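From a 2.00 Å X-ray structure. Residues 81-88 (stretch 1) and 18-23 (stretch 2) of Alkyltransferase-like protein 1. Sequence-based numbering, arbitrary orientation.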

# COMPACT_ATOMS: atom_id res chain seq x y z
N ARG A 81 2.16 7.61 -8.76
CA ARG A 81 1.00 6.80 -9.07
C ARG A 81 -0.23 7.17 -8.27
O ARG A 81 -1.33 7.20 -8.80
CB ARG A 81 1.32 5.33 -8.89
CG ARG A 81 2.53 4.88 -9.70
CD ARG A 81 2.69 3.37 -9.69
NE ARG A 81 3.97 2.95 -10.25
CZ ARG A 81 4.20 1.74 -10.74
NH1 ARG A 81 3.23 0.83 -10.75
NH2 ARG A 81 5.40 1.43 -11.22
N LEU A 82 -0.05 7.45 -6.98
CA LEU A 82 -1.20 7.83 -6.16
C LEU A 82 -1.79 9.16 -6.64
O LEU A 82 -3.01 9.31 -6.76
CB LEU A 82 -0.78 7.94 -4.69
CG LEU A 82 -0.63 6.58 -3.99
CD1 LEU A 82 -0.07 6.74 -2.57
CD2 LEU A 82 -2.00 5.90 -3.96
N GLU A 83 -0.93 10.13 -6.91
CA GLU A 83 -1.42 11.42 -7.38
C GLU A 83 -2.21 11.29 -8.69
O GLU A 83 -3.19 12.00 -8.90
CB GLU A 83 -0.25 12.40 -7.53
CG GLU A 83 0.34 12.80 -6.18
CD GLU A 83 1.32 13.95 -6.26
OE1 GLU A 83 2.35 13.81 -6.94
OE2 GLU A 83 1.06 15.01 -5.64
N GLU A 84 -1.80 10.36 -9.56
CA GLU A 84 -2.50 10.15 -10.82
C GLU A 84 -3.92 9.63 -10.61
O GLU A 84 -4.80 9.85 -11.45
CB GLU A 84 -1.72 9.18 -11.71
CG GLU A 84 -0.47 9.78 -12.31
CD GLU A 84 0.38 8.76 -13.03
OE1 GLU A 84 1.37 9.15 -13.67
OE2 GLU A 84 0.05 7.56 -12.95
N GLU A 85 -4.16 8.94 -9.50
CA GLU A 85 -5.49 8.42 -9.21
C GLU A 85 -6.32 9.38 -8.35
O GLU A 85 -7.33 8.99 -7.77
CB GLU A 85 -5.38 7.03 -8.55
CG GLU A 85 -4.66 6.02 -9.44
CD GLU A 85 -4.56 4.62 -8.85
OE1 GLU A 85 -3.81 3.80 -9.44
OE2 GLU A 85 -5.22 4.34 -7.83
N GLY A 86 -5.88 10.64 -8.28
CA GLY A 86 -6.61 11.64 -7.53
C GLY A 86 -6.33 11.80 -6.04
O GLY A 86 -7.02 12.55 -5.36
N VAL A 87 -5.32 11.11 -5.53
CA VAL A 87 -5.00 11.19 -4.11
C VAL A 87 -4.20 12.46 -3.81
O VAL A 87 -3.18 12.71 -4.43
CB VAL A 87 -4.16 9.98 -3.64
CG1 VAL A 87 -3.99 10.02 -2.13
CG2 VAL A 87 -4.82 8.70 -4.09
N GLU A 88 -4.68 13.24 -2.85
CA GLU A 88 -4.03 14.47 -2.43
C GLU A 88 -2.91 14.07 -1.49
O GLU A 88 -3.14 13.39 -0.49
CB GLU A 88 -5.02 15.38 -1.71
CG GLU A 88 -4.47 16.73 -1.27
CD GLU A 88 -3.97 17.56 -2.44
OE1 GLU A 88 -4.55 17.48 -3.54
OE2 GLU A 88 -2.99 18.32 -2.25
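Stretch 2 18-23: PYGKVS

Stretch 2, Pro18 to Ser23, lies as an irregular strip of chain, with no regular helix or strand, against the place where the helix of stretch 1 gives way to loop. It begins with a type II beta turn from Pro18 to Lys21, closed by Lys21 N to Pro18 O at 2.9 Å, and then runs on extended through Val22 and Ser23. On the other side, Glu85 N and Val87 N both bond to Leu82 O (3.0 and 3.2 Å) as the helix unwinds, and Gly86 takes a left-handed conformation. The backbones come nearest where Glu85 CA stands 4.6 Å from Gly20 CA; together the stretches bury 296 Å².

Polar contacts centre on Glu85, whose CA-to-CB bond points toward the turn. Its extended side chain (chi1 m, chi2 t) brings OE2 to 2.9 Å from Gly20 N, a nearly linear hydrogen bond at 177° that ties the carboxylate to the backbone of the turn. Water 1 extends this link, donating to Glu85 OE2 (2.8 Å) and to Lys21 O (2.9 Å). Gly20 has phi/psi of 79/2, at which a CB would jam against the carbonyl O of Tyr19; it would also lie a tight 3.1 Å from Glu85 O.

The aromatic contact uses the same glutamate. Glu85 CG sits over one face of the Tyr19 ring, 3.7 Å from its centroid and 25° off the normal, a CH-pi contact; the closest atoms are Glu85 CG and Tyr19 CE1, at 3.4 Å. At the end of the ring, Tyr19 OH lies 3.2 Å from Glu84 O.

Apolar packing joins the buried Leu82 and Val22, with Leu82 CD2 3.9 Å from Val22 CG1. The methyl Val87 CG2 makes a looser contact with the backbone of the turn, 4.2 Å from Gly20 O. The CA-to-CB bond of Lys21 points away from stretch 1.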

# COMPACT_ATOMS: atom_id res chain seq x y z
N PRO A 18 -9.80 -0.54 -5.10
CA PRO A 18 -10.16 0.25 -6.28
C PRO A 18 -9.30 1.47 -6.58
O PRO A 18 -8.58 2.00 -5.73
CB PRO A 18 -11.62 0.61 -6.01
CG PRO A 18 -11.70 0.65 -4.53
CD PRO A 18 -10.88 -0.54 -4.11
N TYR A 19 -9.37 1.89 -7.84
CA TYR A 19 -8.66 3.05 -8.35
C TYR A 19 -8.95 4.22 -7.41
O TYR A 19 -10.10 4.43 -7.02
CB TYR A 19 -9.18 3.36 -9.75
CG TYR A 19 -8.53 4.51 -10.46
CD1 TYR A 19 -7.42 4.32 -11.27
CD2 TYR A 19 -9.06 5.80 -10.36
CE1 TYR A 19 -6.85 5.38 -11.98
CE2 TYR A 19 -8.50 6.87 -11.06
CZ TYR A 19 -7.39 6.65 -11.86
OH TYR A 19 -6.84 7.70 -12.57
N GLY A 20 -7.92 4.97 -7.03
CA GLY A 20 -8.13 6.11 -6.16
C GLY A 20 -8.31 5.81 -4.68
O GLY A 20 -8.53 6.73 -3.90
N LYS A 21 -8.22 4.55 -4.30
CA LYS A 21 -8.36 4.15 -2.90
C LYS A 21 -7.08 3.49 -2.41
O LYS A 21 -6.21 3.15 -3.20
CB LYS A 21 -9.53 3.18 -2.73
CG LYS A 21 -10.89 3.79 -3.05
CD LYS A 21 -11.27 4.84 -2.03
CE LYS A 21 -12.61 5.47 -2.35
NZ LYS A 21 -12.95 6.54 -1.36
N VAL A 22 -6.95 3.31 -1.10
CA VAL A 22 -5.75 2.67 -0.55
C VAL A 22 -6.10 1.72 0.58
O VAL A 22 -7.23 1.69 1.05
CB VAL A 22 -4.73 3.73 -0.01
CG1 VAL A 22 -4.37 4.73 -1.11
CG2 VAL A 22 -5.29 4.45 1.21
N SER A 23 -5.12 0.93 1.00
CA SER A 23 -5.33 0.01 2.10
C SER A 23 -4.00 -0.16 2.84
O SER A 23 -3.01 0.50 2.50
CB SER A 23 -5.84 -1.34 1.60
OG SER A 23 -6.33 -2.12 2.69
O HOH W 1 -5.22 5.04 -5.13